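Local coordinates for protein acetone carboxylase alpha subunit (Xanthobacter autotrophicus Py2, PDB 5M45) that serves as the alpha subunit of the multi-subunit enzyme acetone carboxylase and belongs to the hydantoinase B/oxoprolinase family, at residues A[716-721]-A[730-735]. Sequence-based numbering, arbitrary orientation.
Sequences QMFAAS and KDFRTF
F718 and F732 form a buried aromatic pair between two consecutive helices near the C-terminal end of the chain. F718 lies on helix 712-724 and F732 on helix 726-735. A short turn links the two, so the contact joins neighbours in sequence. The backbones stay well apart, with F718 CA and F732 CA 9.5 Å from each other. Both side chains set out toward the other helix, and the rings span the distance.

The ring centroids are 5.1 Å apart and the planes are inclined by 46°. This tilt is neither a parallel stack nor a T-shaped pair. The closest approach is F718 CE1 to F732 CE2, at 3.7 Å. F732 CD2 also lies 4.1 Å from F718 CE1. With CG anti to the backbone N (chi1 -175°), F732 extends from its helix to meet the F718 ring, and the two side chains cross at about a right angle.

One face of the F718 ring carries the methyl of its neighbour M717. M717 CE sits over the ring centre, 3.6 Å above the plane. F728 and L744 also pack on F718, while F732 meets W736 edge-to-face and touches F722 and, on helix 694-706, I705. A chain of another protein in the assembly packs against both phenylalanines.

The first helix also has polar ties. S721 OG bonds M717 O at 2.8 Å, and S721 N reaches that same oxygen from the opposite face of its carbonyl plane. S721 OG is also bonded to H317 ND1 on strand 313-324, tying this helix to the mixed sheet.

Between the segments, the chemistry is wholly apolar. The pair is therefore probably held by dispersion and by the exclusion of water from the two rings, and not by directed bonds.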
ATOM      1  N   GLN A 716       1.742 -32.198  -8.114  1.00 12.92           N
ATOM      2  CA  GLN A 716       0.895 -31.038  -7.796  1.00 12.99           C
ATOM      3  C   GLN A 716       0.373 -30.373  -9.077  1.00 12.37           C
ATOM      4  O   GLN A 716      -0.817 -30.013  -9.130  1.00 12.29           O
ATOM      5  CB  GLN A 716       1.648 -30.011  -6.939  1.00 13.10           C
ATOM      6  CG  GLN A 716       0.771 -28.919  -6.360  1.00 13.30           C
ATOM      7  CD  GLN A 716       0.428 -27.819  -7.380  1.00 12.91           C
ATOM      8  OE1 GLN A 716       1.191 -27.554  -8.313  1.00 12.36           O
ATOM      9  NE2 GLN A 716      -0.726 -27.180  -7.188  1.00 13.20           N
ATOM     10  N   MET A 717       1.229 -30.235 -10.087  1.00 11.96           N
ATOM     11  CA  MET A 717       0.827 -29.645 -11.385  1.00 11.79           C
ATOM     12  C   MET A 717      -0.346 -30.401 -12.051  1.00 11.66           C
ATOM     13  O   MET A 717      -1.370 -29.780 -12.402  1.00 11.43           O
ATOM     14  CB  MET A 717       2.027 -29.561 -12.332  1.00 11.86           C
ATOM     15  CG  MET A 717       1.755 -28.868 -13.656  1.00 11.98           C
ATOM     16  SD  MET A 717       2.972 -29.253 -14.955  1.00 12.22           S
ATOM     17  CE  MET A 717       2.394 -30.887 -15.518  1.00 12.38           C
ATOM     18  N   PHE A 718      -0.210 -31.715 -12.186  1.00 11.49           N
ATOM     19  CA  PHE A 718      -1.319 -32.539 -12.720  1.00 11.60           C
ATOM     20  C   PHE A 718      -2.562 -32.484 -11.831  1.00 12.03           C
ATOM     21  O   PHE A 718      -3.666 -32.255 -12.345  1.00 12.32           O
ATOM     22  CB  PHE A 718      -0.880 -33.996 -12.975  1.00 11.71           C
ATOM     23  CG  PHE A 718       0.035 -34.149 -14.182  1.00 11.27           C
ATOM     24  CD1 PHE A 718      -0.444 -33.919 -15.474  1.00 11.06           C
ATOM     25  CD2 PHE A 718       1.372 -34.493 -14.030  1.00 11.24           C
ATOM     26  CE1 PHE A 718       0.384 -34.074 -16.573  1.00 10.79           C
ATOM     27  CE2 PHE A 718       2.216 -34.613 -15.126  1.00 10.93           C
ATOM     28  CZ  PHE A 718       1.705 -34.425 -16.404  1.00 10.70           C
ATOM     29  N   ALA A 719      -2.417 -32.591 -10.502  1.00 12.25           N
ATOM     30  CA  ALA A 719      -3.612 -32.599  -9.651  1.00 12.65           C
ATOM     31  C   ALA A 719      -4.419 -31.309  -9.760  1.00 12.74           C
ATOM     32  O   ALA A 719      -5.654 -31.357  -9.840  1.00 12.88           O
ATOM     33  CB  ALA A 719      -3.272 -32.889  -8.211  1.00 13.16           C
ATOM     34  N   ALA A 720      -3.734 -30.169  -9.751  1.00 12.68           N
ATOM     35  CA  ALA A 720      -4.413 -28.866  -9.833  1.00 12.95           C
ATOM     36  C   ALA A 720      -5.054 -28.651 -11.235  1.00 13.01           C
ATOM     37  O   ALA A 720      -6.187 -28.160 -11.337  1.00 13.29           O
ATOM     38  CB  ALA A 720      -3.441 -27.739  -9.513  1.00 12.88           C
ATOM     39  N   SER A 721      -4.331 -29.043 -12.278  1.00 12.83           N
ATOM     40  CA  SER A 721      -4.799 -28.974 -13.670  1.00 12.81           C
ATOM     41  C   SER A 721      -6.081 -29.840 -13.896  1.00 13.27           C
ATOM     42  O   SER A 721      -7.041 -29.415 -14.532  1.00 13.22           O
ATOM     43  CB  SER A 721      -3.666 -29.368 -14.627  1.00 12.54           C
ATOM     44  OG  SER A 721      -2.549 -28.433 -14.594  1.00 12.21           O
ATOM     45  N   LYS A 730      -9.795 -36.198 -18.474  1.00 20.39           N
ATOM     46  CA  LYS A 730     -10.313 -37.235 -19.345  1.00 22.49           C
ATOM     47  C   LYS A 730      -9.326 -37.630 -20.483  1.00 22.35           C
ATOM     48  O   LYS A 730      -9.108 -38.822 -20.733  1.00 21.72           O
ATOM     49  CB  LYS A 730     -11.685 -36.812 -19.884  1.00 24.73           C
ATOM     50  CG  LYS A 730     -12.283 -37.773 -20.920  1.00 27.25           C
ATOM     51  CD  LYS A 730     -13.630 -37.212 -21.385  1.00 29.28           C
ATOM     52  CE  LYS A 730     -14.159 -37.867 -22.640  1.00 31.33           C
ATOM     53  NZ  LYS A 730     -14.286 -39.335 -22.420  1.00 33.17           N
ATOM     54  N   ASP A 731      -8.735 -36.631 -21.135  1.00 21.90           N
ATOM     55  CA  ASP A 731      -7.675 -36.808 -22.178  1.00 22.90           C
ATOM     56  C   ASP A 731      -6.469 -37.609 -21.632  1.00 20.79           C
ATOM     57  O   ASP A 731      -5.988 -38.538 -22.275  1.00 20.20           O
ATOM     58  CB  ASP A 731      -7.187 -35.403 -22.656  1.00 25.35           C
ATOM     59  CG  ASP A 731      -6.304 -35.369 -23.882  1.00 29.51           C
ATOM     60  OD1 ASP A 731      -6.209 -36.438 -24.529  1.00 35.87           O
ATOM     61  OD2 ASP A 731      -5.732 -34.214 -24.222  1.00 33.24           O
ATOM     62  N   PHE A 732      -5.974 -37.208 -20.470  1.00 18.12           N
ATOM     63  CA  PHE A 732      -4.823 -37.869 -19.822  1.00 17.01           C
ATOM     64  C   PHE A 732      -5.118 -39.339 -19.480  1.00 16.95           C
ATOM     65  O   PHE A 732      -4.304 -40.215 -19.762  1.00 16.93           O
ATOM     66  CB  PHE A 732      -4.481 -37.102 -18.547  1.00 15.80           C
ATOM     67  CG  PHE A 732      -3.256 -37.584 -17.816  1.00 15.16           C
ATOM     68  CD1 PHE A 732      -3.355 -38.546 -16.807  1.00 15.07           C
ATOM     69  CD2 PHE A 732      -2.004 -36.999 -18.062  1.00 14.80           C
ATOM     70  CE1 PHE A 732      -2.236 -38.959 -16.094  1.00 14.89           C
ATOM     71  CE2 PHE A 732      -0.869 -37.421 -17.362  1.00 14.43           C
ATOM     72  CZ  PHE A 732      -0.989 -38.396 -16.385  1.00 14.64           C
ATOM     73  N   ARG A 733      -6.281 -39.598 -18.888  1.00 16.90           N
ATOM     74  CA  ARG A 733      -6.697 -40.964 -18.530  1.00 17.42           C
ATOM     75  C   ARG A 733      -6.832 -41.851 -19.752  1.00 18.20           C
ATOM     76  O   ARG A 733      -6.454 -43.022 -19.700  1.00 18.69           O
ATOM     77  CB  ARG A 733      -8.041 -41.001 -17.744  1.00 17.49           C
ATOM     78  CG  ARG A 733      -7.950 -40.443 -16.333  1.00 17.12           C
ATOM     79  CD  ARG A 733      -9.318 -40.325 -15.663  1.00 17.54           C
ATOM     80  NE  ARG A 733      -9.206 -39.988 -14.249  1.00 17.27           N
ATOM     81  CZ  ARG A 733      -8.966 -40.841 -13.250  1.00 17.91           C
ATOM     82  NH1 ARG A 733      -8.824 -42.142 -13.460  1.00 18.25           N
ATOM     83  NH2 ARG A 733      -8.842 -40.374 -11.991  1.00 17.75           N
ATOM     84  N   THR A 734      -7.392 -41.303 -20.825  1.00 18.13           N
ATOM     85  CA  THR A 734      -7.570 -42.036 -22.060  1.00 18.76           C
ATOM     86  C   THR A 734      -6.212 -42.329 -22.717  1.00 18.32           C
ATOM     87  O   THR A 734      -5.966 -43.450 -23.147  1.00 18.72           O
ATOM     88  CB  THR A 734      -8.469 -41.262 -23.063  1.00 19.15           C
ATOM     89  OG1 THR A 734      -9.742 -41.044 -22.472  1.00 19.98           O
ATOM     90  CG2 THR A 734      -8.698 -42.046 -24.332  1.00 20.13           C
ATOM     91  N   PHE A 735      -5.355 -41.313 -22.780  1.00 17.58           N
ATOM     92  CA  PHE A 735      -4.064 -41.449 -23.427  1.00 17.41           C
ATOM     93  C   PHE A 735      -3.231 -42.553 -22.753  1.00 17.39           C
ATOM     94  O   PHE A 735      -2.609 -43.366 -23.437  1.00 17.33           O
ATOM     95  CB  PHE A 735      -3.253 -40.147 -23.460  1.00 16.85           C
ATOM     96  CG  PHE A 735      -1.925 -40.318 -24.152  1.00 16.74           C
ATOM     97  CD1 PHE A 735      -1.829 -40.251 -25.548  1.00 17.09           C
ATOM     98  CD2 PHE A 735      -0.782 -40.674 -23.409  1.00 16.38           C
ATOM     99  CE1 PHE A 735      -0.631 -40.483 -26.186  1.00 17.08           C
ATOM    100  CE2 PHE A 735       0.424 -40.906 -24.042  1.00 16.44           C
ATOM    101  CZ  PHE A 735       0.499 -40.817 -25.439  1.00 16.93           C
TER